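Local structure of fructooligosaccharide ABC transporter substrate-binding protein FusA (Streptococcus pneumoniae, 5G5Y) at residues D137-W145 with N279-V287; A199-L210 with G290-N301. The protein binds short- and long-chain fructooligosaccharides, preferring tetrasaccharides and larger, for import by the FusABC-MsmK ABC transporter of which it is a part. All blocks are in the same frame, centred on the assembly; numbering follows the deposited sequence.

Contact 1: D137-W145 with N279-V287; sequences DMAWINKDW and NESYDVLPV
Ile141 and Asp283 form the hydrogen-bonded pair at the middle of a short antiparallel strand pairing; packing is close toward Ala139 and Leu285, and the contact turns polar and more exposed toward Asp144 and Ser281. Ile141 N gives a nearly straight bond to Asp283 O (2.8 Å), and Asp283 N returns one to Ile141 O; Leu285 N continues the pattern to Ala139 O. The packed part lies here. With CG1 of Ile141 anti to its backbone N (chi1 -173°), the branch carries CD1 to within 3.8 Å of Leu285 CD1, while Ala139 CB meets CB and CD2 of the same leucine. Val284 turns the other way, its CG2 touching both Trp140 CZ3 (3.8 Å) and Met138 CE (3.9 Å). At the next pair, the amide of Asn142 lies over one face of the Tyr282 ring, displaced toward its rim, the two planes 54° apart. Asn142 OD1 faces back to cap the following helix by accepting from Trp145 N, and Tyr282 OH is held by Phe264 O.

On the solvent side, Lys143 bends at chi3 (-38°) and reaches back to Asp283, its NZ 3.2 Å from OD2 in a salt bridge, and a water links the same NZ to Glu280 OE1. Ser281 OG donates to Asp144 OD2 (2.7 Å) from above the carboxylate plane.

In the mixed sheet, strand 282-284 is one of the two outermost strands and 138-142 its inner neighbour, with strand 264-269 bonded along the other edge of 138-142. Helix 399-412 packs against Met138, Trp140 and Val284, and helix 143-148 leaves directly from the capped end.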
loop_
_atom_site.group_PDB
_atom_site.type_symbol
_atom_site.label_atom_id
_atom_site.label_comp_id
_atom_site.label_asym_id
_atom_site.label_seq_id
_atom_site.Cartn_x
_atom_site.Cartn_y
_atom_site.Cartn_z
ATOM N N ASP A 137 -1.430 -2.241 -9.660
ATOM C CA ASP A 137 -0.954 -3.039 -10.776
ATOM C C ASP A 137 -1.165 -2.371 -12.142
ATOM O O ASP A 137 -1.950 -2.840 -12.963
ATOM C CB ASP A 137 -1.570 -4.445 -10.760
ATOM C CG ASP A 137 -3.065 -4.458 -10.994
ATOM O OD1 ASP A 137 -3.782 -3.580 -10.479
ATOM O OD2 ASP A 137 -3.533 -5.371 -11.728
ATOM N N MET A 138 -0.430 -1.296 -12.379
ATOM C CA MET A 138 -0.537 -0.527 -13.620
ATOM C C MET A 138 -0.088 -1.396 -14.798
ATOM O O MET A 138 0.831 -2.212 -14.647
ATOM C CB MET A 138 0.331 0.738 -13.573
ATOM C CG MET A 138 -0.099 1.730 -12.551
ATOM S SD MET A 138 0.890 3.235 -12.418
ATOM C CE MET A 138 0.942 3.850 -14.091
ATOM N N ALA A 139 -0.766 -1.225 -15.937
ATOM C CA ALA A 139 -0.413 -1.924 -17.191
ATOM C C ALA A 139 0.502 -1.007 -18.005
ATOM O O ALA A 139 0.254 0.209 -18.076
ATOM C CB ALA A 139 -1.650 -2.283 -17.970
ATOM N N TRP A 140 1.549 -1.597 -18.566
ATOM C CA TRP A 140 2.562 -0.892 -19.331
ATOM C C TRP A 140 2.689 -1.573 -20.681
ATOM O O TRP A 140 2.551 -2.813 -20.778
ATOM C CB TRP A 140 3.893 -0.981 -18.593
ATOM C CG TRP A 140 3.827 -0.499 -17.189
ATOM C CD1 TRP A 140 3.559 -1.240 -16.088
ATOM C CD2 TRP A 140 4.053 0.835 -16.732
ATOM N NE1 TRP A 140 3.573 -0.448 -14.981
ATOM C CE2 TRP A 140 3.890 0.823 -15.341
ATOM C CE3 TRP A 140 4.361 2.034 -17.368
ATOM C CZ2 TRP A 140 4.028 1.971 -14.552
ATOM C CZ3 TRP A 140 4.518 3.195 -16.570
ATOM C CH2 TRP A 140 4.344 3.146 -15.199
ATOM N N ILE A 141 2.949 -0.785 -21.723
ATOM C CA ILE A 141 3.015 -1.323 -23.079
ATOM C C ILE A 141 4.313 -0.867 -23.779
ATOM O O ILE A 141 4.777 0.251 -23.538
ATOM C CB ILE A 141 1.764 -0.942 -23.885
ATOM C CG1 ILE A 141 1.731 -1.633 -25.262
ATOM C CG2 ILE A 141 1.599 0.559 -24.009
ATOM C CD1 ILE A 141 0.388 -1.539 -25.943
ATOM N N ASN A 142 4.835 -1.732 -24.656
ATOM C CA ASN A 142 6.016 -1.428 -25.461
ATOM C C ASN A 142 5.720 -0.509 -26.655
ATOM O O ASN A 142 5.231 -0.927 -27.718
ATOM C CB ASN A 142 6.740 -2.725 -25.889
ATOM C CG ASN A 142 8.161 -2.434 -26.374
ATOM O OD1 ASN A 142 8.356 -1.456 -27.065
ATOM N ND2 ASN A 142 9.128 -3.236 -25.984
ATOM N N LYS A 143 5.981 0.779 -26.445
ATOM C CA LYS A 143 5.803 1.799 -27.477
ATOM C C LYS A 143 6.793 1.703 -28.658
ATOM O O LYS A 143 6.436 2.129 -29.731
ATOM C CB LYS A 143 5.910 3.221 -26.877
ATOM C CG LYS A 143 4.660 3.706 -26.154
ATOM C CD LYS A 143 4.558 5.239 -26.097
ATOM C CE LYS A 143 5.901 5.953 -25.883
ATOM N NZ LYS A 143 5.773 7.363 -25.397
ATOM N N ASP A 144 7.999 1.183 -28.435
ATOM C CA ASP A 144 8.939 0.857 -29.518
ATOM C C ASP A 144 8.279 -0.112 -30.506
ATOM O O ASP A 144 8.259 0.150 -31.715
ATOM C CB ASP A 144 10.216 0.184 -29.013
ATOM C CG ASP A 144 11.160 1.124 -28.275
ATOM O OD1 ASP A 144 10.968 2.353 -28.288
ATOM O OD2 ASP A 144 12.121 0.587 -27.682
ATOM N N TRP A 145 7.715 -1.204 -29.982
ATOM C CA TRP A 145 7.011 -2.202 -30.837
ATOM C C TRP A 145 5.812 -1.626 -31.595
ATOM O O TRP A 145 5.629 -1.905 -32.785
ATOM C CB TRP A 145 6.578 -3.415 -30.013
ATOM C CG TRP A 145 7.696 -4.195 -29.426
ATOM C CD1 TRP A 145 9.043 -3.918 -29.480
ATOM C CD2 TRP A 145 7.571 -5.384 -28.666
ATOM N NE1 TRP A 145 9.739 -4.858 -28.810
ATOM C CE2 TRP A 145 8.867 -5.779 -28.298
ATOM C CE3 TRP A 145 6.486 -6.161 -28.264
ATOM C CZ2 TRP A 145 9.111 -6.904 -27.549
ATOM C CZ3 TRP A 145 6.728 -7.273 -27.499
ATOM C CH2 TRP A 145 8.020 -7.642 -27.156
ATOM N N ASN A 279 13.548 4.091 -19.126
ATOM C CA ASN A 279 13.644 4.386 -20.547
ATOM C C ASN A 279 12.256 4.681 -21.117
ATOM O O ASN A 279 11.229 4.504 -20.438
ATOM C CB ASN A 279 14.281 3.202 -21.277
ATOM C CG ASN A 279 13.525 1.905 -21.029
ATOM O OD1 ASN A 279 12.352 1.803 -21.372
ATOM N ND2 ASN A 279 14.172 0.935 -20.400
ATOM N N GLU A 280 12.227 5.094 -22.376
ATOM C CA GLU A 280 11.008 5.474 -23.032
ATOM C C GLU A 280 10.427 4.356 -23.922
ATOM O O GLU A 280 9.443 4.576 -24.590
ATOM C CB GLU A 280 11.256 6.746 -23.847
ATOM C CG GLU A 280 11.882 7.902 -23.056
ATOM C CD GLU A 280 11.086 8.319 -21.816
ATOM O OE1 GLU A 280 9.829 8.317 -21.866
ATOM O OE2 GLU A 280 11.726 8.666 -20.790
ATOM N N SER A 281 11.011 3.167 -23.910
ATOM C CA SER A 281 10.460 2.056 -24.708
ATOM C C SER A 281 9.070 1.606 -24.215
ATOM O O SER A 281 8.286 1.117 -25.025
ATOM C CB SER A 281 11.399 0.847 -24.689
ATOM O OG SER A 281 12.686 1.218 -25.149
ATOM N N TYR A 282 8.800 1.784 -22.902
ATOM C CA TYR A 282 7.514 1.430 -22.276
ATOM C C TYR A 282 6.801 2.661 -21.721
ATOM O O TYR A 282 7.451 3.615 -21.215
ATOM C CB TYR A 282 7.741 0.419 -21.153
ATOM C CG TYR A 282 8.105 -0.929 -21.669
ATOM C CD1 TYR A 282 9.433 -1.259 -21.925
ATOM C CD2 TYR A 282 7.120 -1.890 -21.928
ATOM C CE1 TYR A 282 9.770 -2.506 -22.430
ATOM C CE2 TYR A 282 7.453 -3.154 -22.408
ATOM C CZ TYR A 282 8.784 -3.454 -22.667
ATOM O OH TYR A 282 9.141 -4.705 -23.168
ATOM N N ASP A 283 5.468 2.650 -21.838
ATOM C CA ASP A 283 4.649 3.713 -21.281
ATOM C C ASP A 283 3.337 3.108 -20.767
ATOM O O ASP A 283 3.090 1.922 -20.956
ATOM C CB ASP A 283 4.347 4.756 -22.356
ATOM C CG ASP A 283 4.191 6.164 -21.791
ATOM O OD1 ASP A 283 3.997 6.341 -20.569
ATOM O OD2 ASP A 283 4.252 7.105 -22.591
ATOM N N VAL A 284 2.523 3.947 -20.137
ATOM C CA VAL A 284 1.235 3.554 -19.568
ATOM C C VAL A 284 0.263 3.131 -20.672
ATOM O O VAL A 284 0.099 3.823 -21.685
ATOM C CB VAL A 284 0.579 4.687 -18.758
ATOM C CG1 VAL A 284 -0.689 4.176 -18.092
ATOM C CG2 VAL A 284 1.527 5.275 -17.710
ATOM N N LEU A 285 -0.337 1.962 -20.490
ATOM C CA LEU A 285 -1.412 1.521 -21.357
ATOM C C LEU A 285 -2.641 2.311 -20.898
ATOM O O LEU A 285 -3.071 2.130 -19.745
ATOM C CB LEU A 285 -1.659 0.016 -21.183
ATOM C CG LEU A 285 -2.778 -0.586 -22.043
ATOM C CD1 LEU A 285 -2.396 -0.541 -23.507
ATOM C CD2 LEU A 285 -3.099 -2.002 -21.650
ATOM N N PRO A 286 -3.199 3.166 -21.755
ATOM C CA PRO A 286 -4.396 3.876 -21.293
ATOM C C PRO A 286 -5.572 2.961 -20.959
ATOM O O PRO A 286 -5.639 1.817 -21.430
ATOM C CB PRO A 286 -4.774 4.772 -22.480
ATOM C CG PRO A 286 -3.590 4.734 -23.405
ATOM C CD PRO A 286 -2.894 3.453 -23.170
ATOM N N VAL A 287 -6.503 3.493 -20.201
ATOM C CA VAL A 287 -7.698 2.754 -19.805
ATOM C C VAL A 287 -8.461 2.347 -21.083
ATOM O O VAL A 287 -8.711 3.188 -21.973
ATOM C CB VAL A 287 -8.568 3.589 -18.864
ATOM C CG1 VAL A 287 -9.934 2.930 -18.625
ATOM C CG2 VAL A 287 -7.803 3.792 -17.573
HETATM O O HOH W 1 -2.237 1.128 -17.347
HETATM O O HOH W 2 8.185 8.420 -24.399
#

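Contact 2: A199-L210 with G290-N301; sequences AAFGIGDNDDHL and GPSGQKHVARTN
Two asparagine side chains, Asn206 and Asn301, show how amides can join irregular segments where strand pairing is absent. They cross at about a right angle, amide planes 74° apart, yet both direct an N-H at the same carbonyl, Leu210 O. Asn301 ND2 reaches it at 2.9 Å in a nearly straight bond, whereas Asn206 ND2 comes from above the carbonyl plane. Each nitrogen also has a second acceptor close to its own amide plane: Arg299 O for Asn206 ND2 (3.0 Å), and Asp208 OD2 for Asn301 ND2 (3.0 Å). The Asp208 carboxylate is nearly coplanar with the Asn301 amide, only 8° apart, and offers its anti lone pair. These bonds, with Tyr422 N donating to Asn301 OD1, should fix the rotation of the Asn301 amide. Asn206 is placed by a first torsion of 59°, which sets CG between the backbone N and carbonyl carbon; its OD1 then accepts from Leu210 N.

Farther along, contact is made by small groups and by two rings, His296 and Phe201. Ala298 CB fits against Ile203 O (3.3 Å). His296, CG extended away from its backbone N, presents the edge of its imidazole to that same oxygen, and a water lying in the ring plane joins NE2 to it. Ala199 CB rests on His296 O, and Phe201 CE1 meets Pro291 CD (3.4 Å) obliquely.

Asn206 to His209 is a type I beta turn, leading into strand 210-212, and Gly290 to Gly293 is another. The arrangement thus joins two irregular loops of a solute-binding protein, held at one end by asparagine side chains. Ile203 of the first loop lies close to Asp219 and Asn224 of the second calcium site.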
loop_
_atom_site.group_PDB
_atom_site.type_symbol
_atom_site.label_atom_id
_atom_site.label_comp_id
_atom_site.label_asym_id
_atom_site.label_seq_id
_atom_site.Cartn_x
_atom_site.Cartn_y
_atom_site.Cartn_z
ATOM N N ALA A 199 -11.935 -4.017 -14.958
ATOM C CA ALA A 199 -12.792 -2.842 -14.925
ATOM C C ALA A 199 -13.260 -2.393 -16.319
ATOM O O ALA A 199 -14.306 -1.735 -16.439
ATOM C CB ALA A 199 -12.100 -1.694 -14.187
ATOM N N ALA A 200 -12.546 -2.812 -17.363
ATOM C CA ALA A 200 -13.062 -2.654 -18.723
ATOM C C ALA A 200 -14.406 -3.317 -18.941
ATOM O O ALA A 200 -15.124 -2.898 -19.857
ATOM C CB ALA A 200 -12.043 -3.107 -19.769
ATOM N N PHE A 201 -14.776 -4.282 -18.082
ATOM C CA PHE A 201 -16.022 -5.032 -18.208
ATOM C C PHE A 201 -17.058 -4.563 -17.233
ATOM O O PHE A 201 -18.128 -5.169 -17.086
ATOM C CB PHE A 201 -15.724 -6.541 -18.096
ATOM C CG PHE A 201 -14.787 -7.009 -19.169
ATOM C CD1 PHE A 201 -15.283 -7.363 -20.415
ATOM C CD2 PHE A 201 -13.409 -6.955 -18.986
ATOM C CE1 PHE A 201 -14.400 -7.701 -21.443
ATOM C CE2 PHE A 201 -12.530 -7.270 -20.007
ATOM C CZ PHE A 201 -13.037 -7.680 -21.232
ATOM N N GLY A 202 -16.766 -3.448 -16.566
ATOM C CA GLY A 202 -17.617 -2.951 -15.529
ATOM C C GLY A 202 -17.155 -3.426 -14.170
ATOM O O GLY A 202 -16.802 -4.601 -13.999
ATOM N N ILE A 203 -17.139 -2.485 -13.208
ATOM C CA ILE A 203 -16.887 -2.772 -11.779
ATOM C C ILE A 203 -15.438 -3.118 -11.458
ATOM O O ILE A 203 -14.780 -2.442 -10.628
ATOM C CB ILE A 203 -17.839 -3.845 -11.205
ATOM C CG1 ILE A 203 -19.278 -3.388 -11.431
ATOM C CG2 ILE A 203 -17.579 -4.023 -9.722
ATOM C CD1 ILE A 203 -20.358 -4.338 -10.972
ATOM N N GLY A 204 -14.959 -4.201 -12.052
ATOM C CA GLY A 204 -13.564 -4.562 -11.928
ATOM C C GLY A 204 -13.262 -5.336 -10.663
ATOM O O GLY A 204 -14.137 -6.012 -10.112
ATOM N N ASP A 205 -12.018 -5.245 -10.222
ATOM C CA ASP A 205 -11.484 -6.125 -9.178
ATOM C C ASP A 205 -10.317 -5.464 -8.432
ATOM O O ASP A 205 -9.671 -4.551 -8.939
ATOM C CB ASP A 205 -11.034 -7.449 -9.810
ATOM C CG ASP A 205 -10.789 -8.565 -8.786
ATOM O OD1 ASP A 205 -11.440 -8.548 -7.695
ATOM O OD2 ASP A 205 -9.939 -9.475 -9.090
ATOM N N ASN A 206 -10.032 -5.942 -7.229
ATOM C CA ASN A 206 -8.816 -5.526 -6.534
ATOM C C ASN A 206 -8.379 -6.652 -5.617
ATOM O O ASN A 206 -9.071 -7.677 -5.558
ATOM C CB ASN A 206 -9.023 -4.208 -5.801
ATOM C CG ASN A 206 -10.135 -4.259 -4.775
ATOM O OD1 ASN A 206 -10.303 -5.254 -4.053
ATOM N ND2 ASN A 206 -10.873 -3.164 -4.655
ATOM N N ASP A 207 -7.261 -6.475 -4.920
ATOM C CA ASP A 207 -6.692 -7.580 -4.109
ATOM C C ASP A 207 -7.584 -8.006 -2.957
ATOM O O ASP A 207 -7.414 -9.102 -2.465
ATOM C CB ASP A 207 -5.274 -7.230 -3.630
ATOM C CG ASP A 207 -4.249 -7.280 -4.751
ATOM O OD1 ASP A 207 -4.572 -7.826 -5.844
ATOM O OD2 ASP A 207 -3.110 -6.786 -4.558
ATOM N N ASP A 208 -8.501 -7.148 -2.507
ATOM C CA ASP A 208 -9.509 -7.532 -1.492
ATOM C C ASP A 208 -10.794 -8.123 -2.099
ATOM O O ASP A 208 -11.673 -8.555 -1.366
ATOM C CB ASP A 208 -9.938 -6.317 -0.677
ATOM C CG ASP A 208 -8.783 -5.669 0.069
ATOM O OD1 ASP A 208 -8.000 -6.379 0.715
ATOM O OD2 ASP A 208 -8.642 -4.428 0.002
ATOM N N HIS A 209 -10.906 -8.107 -3.431
ATOM C CA HIS A 209 -12.144 -8.421 -4.152
ATOM C C HIS A 209 -13.340 -7.667 -3.577
ATOM O O HIS A 209 -14.438 -8.219 -3.470
ATOM C CB HIS A 209 -12.422 -9.918 -4.184
ATOM C CG HIS A 209 -11.257 -10.740 -4.624
ATOM N ND1 HIS A 209 -10.643 -10.565 -5.844
ATOM C CD2 HIS A 209 -10.573 -11.723 -3.995
ATOM C CE1 HIS A 209 -9.597 -11.370 -5.926
ATOM N NE2 HIS A 209 -9.545 -12.095 -4.829
ATOM N N LEU A 210 -13.110 -6.429 -3.166
ATOM C CA LEU A 210 -14.151 -5.652 -2.511
ATOM C C LEU A 210 -14.100 -4.192 -2.925
ATOM O O LEU A 210 -13.095 -3.511 -2.691
ATOM C CB LEU A 210 -14.002 -5.772 -1.005
ATOM C CG LEU A 210 -15.217 -5.412 -0.179
ATOM C CD1 LEU A 210 -16.241 -6.536 -0.220
ATOM C CD2 LEU A 210 -14.778 -5.179 1.264
ATOM N N GLY A 290 -14.265 -1.602 -22.732
ATOM C CA GLY A 290 -14.646 -2.979 -22.953
ATOM C C GLY A 290 -15.681 -3.082 -24.053
ATOM O O GLY A 290 -16.006 -2.078 -24.717
ATOM N N PRO A 291 -16.247 -4.279 -24.236
ATOM C CA PRO A 291 -17.315 -4.491 -25.262
ATOM C C PRO A 291 -18.497 -3.522 -25.167
ATOM O O PRO A 291 -19.078 -3.175 -26.200
ATOM C CB PRO A 291 -17.759 -5.931 -25.009
ATOM C CG PRO A 291 -16.497 -6.593 -24.519
ATOM C CD PRO A 291 -15.820 -5.552 -23.637
ATOM N N SER A 292 -18.795 -3.034 -23.955
ATOM C CA SER A 292 -19.857 -2.026 -23.742
ATOM C C SER A 292 -19.565 -0.657 -24.367
ATOM O O SER A 292 -20.458 0.177 -24.463
ATOM C CB SER A 292 -20.048 -1.789 -22.245
ATOM O OG SER A 292 -18.911 -1.090 -21.729
ATOM N N GLY A 293 -18.304 -0.395 -24.719
ATOM C CA GLY A 293 -17.873 0.930 -25.095
ATOM C C GLY A 293 -17.465 1.818 -23.908
ATOM O O GLY A 293 -17.026 2.961 -24.113
ATOM N N GLN A 294 -17.579 1.322 -22.679
ATOM C CA GLN A 294 -17.371 2.174 -21.487
ATOM C C GLN A 294 -16.058 1.837 -20.761
ATOM O O GLN A 294 -15.555 0.712 -20.834
ATOM C CB GLN A 294 -18.552 2.044 -20.524
ATOM C CG GLN A 294 -19.945 2.175 -21.161
ATOM C CD GLN A 294 -20.052 3.367 -22.087
ATOM O OE1 GLN A 294 -19.752 4.492 -21.692
ATOM N NE2 GLN A 294 -20.386 3.115 -23.348
ATOM N N LYS A 295 -15.547 2.827 -20.032
ATOM C CA LYS A 295 -14.256 2.763 -19.356
ATOM C C LYS A 295 -14.454 2.933 -17.852
ATOM O O LYS A 295 -15.345 3.691 -17.401
ATOM C CB LYS A 295 -13.344 3.875 -19.826
ATOM C CG LYS A 295 -12.884 3.751 -21.259
ATOM C CD LYS A 295 -12.110 4.987 -21.607
ATOM C CE LYS A 295 -11.785 5.096 -23.070
ATOM N NZ LYS A 295 -10.811 6.213 -23.260
ATOM N N HIS A 296 -13.639 2.229 -17.095
ATOM C CA HIS A 296 -13.732 2.253 -15.626
ATOM C C HIS A 296 -12.396 1.845 -15.046
ATOM O O HIS A 296 -11.677 1.029 -15.623
ATOM C CB HIS A 296 -14.838 1.309 -15.116
ATOM C CG HIS A 296 -15.117 1.435 -13.658
ATOM N ND1 HIS A 296 -15.639 2.584 -13.115
ATOM C CD2 HIS A 296 -14.931 0.574 -12.618
ATOM C CE1 HIS A 296 -15.817 2.422 -11.815
ATOM N NE2 HIS A 296 -15.359 1.220 -11.480
ATOM N N VAL A 297 -12.056 2.435 -13.906
ATOM C CA VAL A 297 -10.979 1.976 -13.041
ATOM C C VAL A 297 -11.556 1.674 -11.664
ATOM O O VAL A 297 -12.190 2.554 -11.042
ATOM C CB VAL A 297 -9.883 3.043 -12.910
ATOM C CG1 VAL A 297 -8.794 2.601 -11.955
ATOM C CG2 VAL A 297 -9.270 3.313 -14.283
ATOM N N ALA A 298 -11.302 0.455 -11.188
ATOM C CA ALA A 298 -11.709 0.046 -9.844
ATOM C C ALA A 298 -10.651 0.603 -8.890
ATOM O O ALA A 298 -9.428 0.538 -9.150
ATOM C CB ALA A 298 -11.774 -1.433 -9.738
ATOM N N ARG A 299 -11.115 1.209 -7.806
ATOM C CA ARG A 299 -10.189 1.684 -6.784
ATOM C C ARG A 299 -9.759 0.519 -5.909
ATOM O O ARG A 299 -10.588 -0.341 -5.528
ATOM C CB ARG A 299 -10.858 2.730 -5.944
ATOM C CG ARG A 299 -11.164 3.954 -6.727
ATOM C CD ARG A 299 -11.974 4.949 -5.916
ATOM N NE ARG A 299 -11.191 5.493 -4.825
ATOM C CZ ARG A 299 -11.622 6.383 -3.934
ATOM N NH1 ARG A 299 -12.872 6.877 -3.925
ATOM N NH2 ARG A 299 -10.767 6.795 -3.000
ATOM N N THR A 300 -8.473 0.459 -5.605
ATOM C CA THR A 300 -8.015 -0.448 -4.536
ATOM C C THR A 300 -8.499 0.135 -3.198
ATOM O O THR A 300 -9.013 1.266 -3.163
ATOM C CB THR A 300 -6.462 -0.545 -4.395
ATOM O OG1 THR A 300 -5.946 0.688 -3.862
ATOM C CG2 THR A 300 -5.811 -0.877 -5.713
ATOM N N ASN A 301 -8.282 -0.637 -2.121
ATOM C CA ASN A 301 -8.515 -0.153 -0.777
ATOM C C ASN A 301 -7.218 0.223 -0.045
ATOM O O ASN A 301 -7.223 0.451 1.156
ATOM C CB ASN A 301 -9.366 -1.146 0.009
ATOM C CG ASN A 301 -10.653 -1.482 -0.708
ATOM O OD1 ASN A 301 -11.378 -0.571 -1.144
ATOM N ND2 ASN A 301 -10.925 -2.754 -0.894
HETATM O O HOH W 3 -15.980 -0.312 -18.152
HETATM O O HOH W 4 -17.765 -4.174 -21.477
HETATM O O HOH W 5 -18.039 -2.371 -19.515
HETATM O O HOH W 6 -15.499 -0.363 -8.915
HETATM O O HOH W 7 -7.460 -3.370 -2.449
#

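Followed from the N terminus, the chain reaches strand 138-142 and the start of helix 143-148, then loop 199-210, strand 282-284 and later loop 290-301. Contact 1 closes a loop of 133 intervening residues and contact 2 one of 79; because 199-210 falls inside the loop closed by contact 1 and 290-301 beyond it, the two closures cross rather than nest. Contact 1 joins an inner strand to an outermost strand of a mixed sheet, whereas contact 2 joins two loops, one leading into strand 210-212 near the second calcium site. Their centres lie about 19 Å apart, but they meet directly where Val287 CG2 packs on Val297 CG2 (3.6 Å), linking the sheet edge to the two loops.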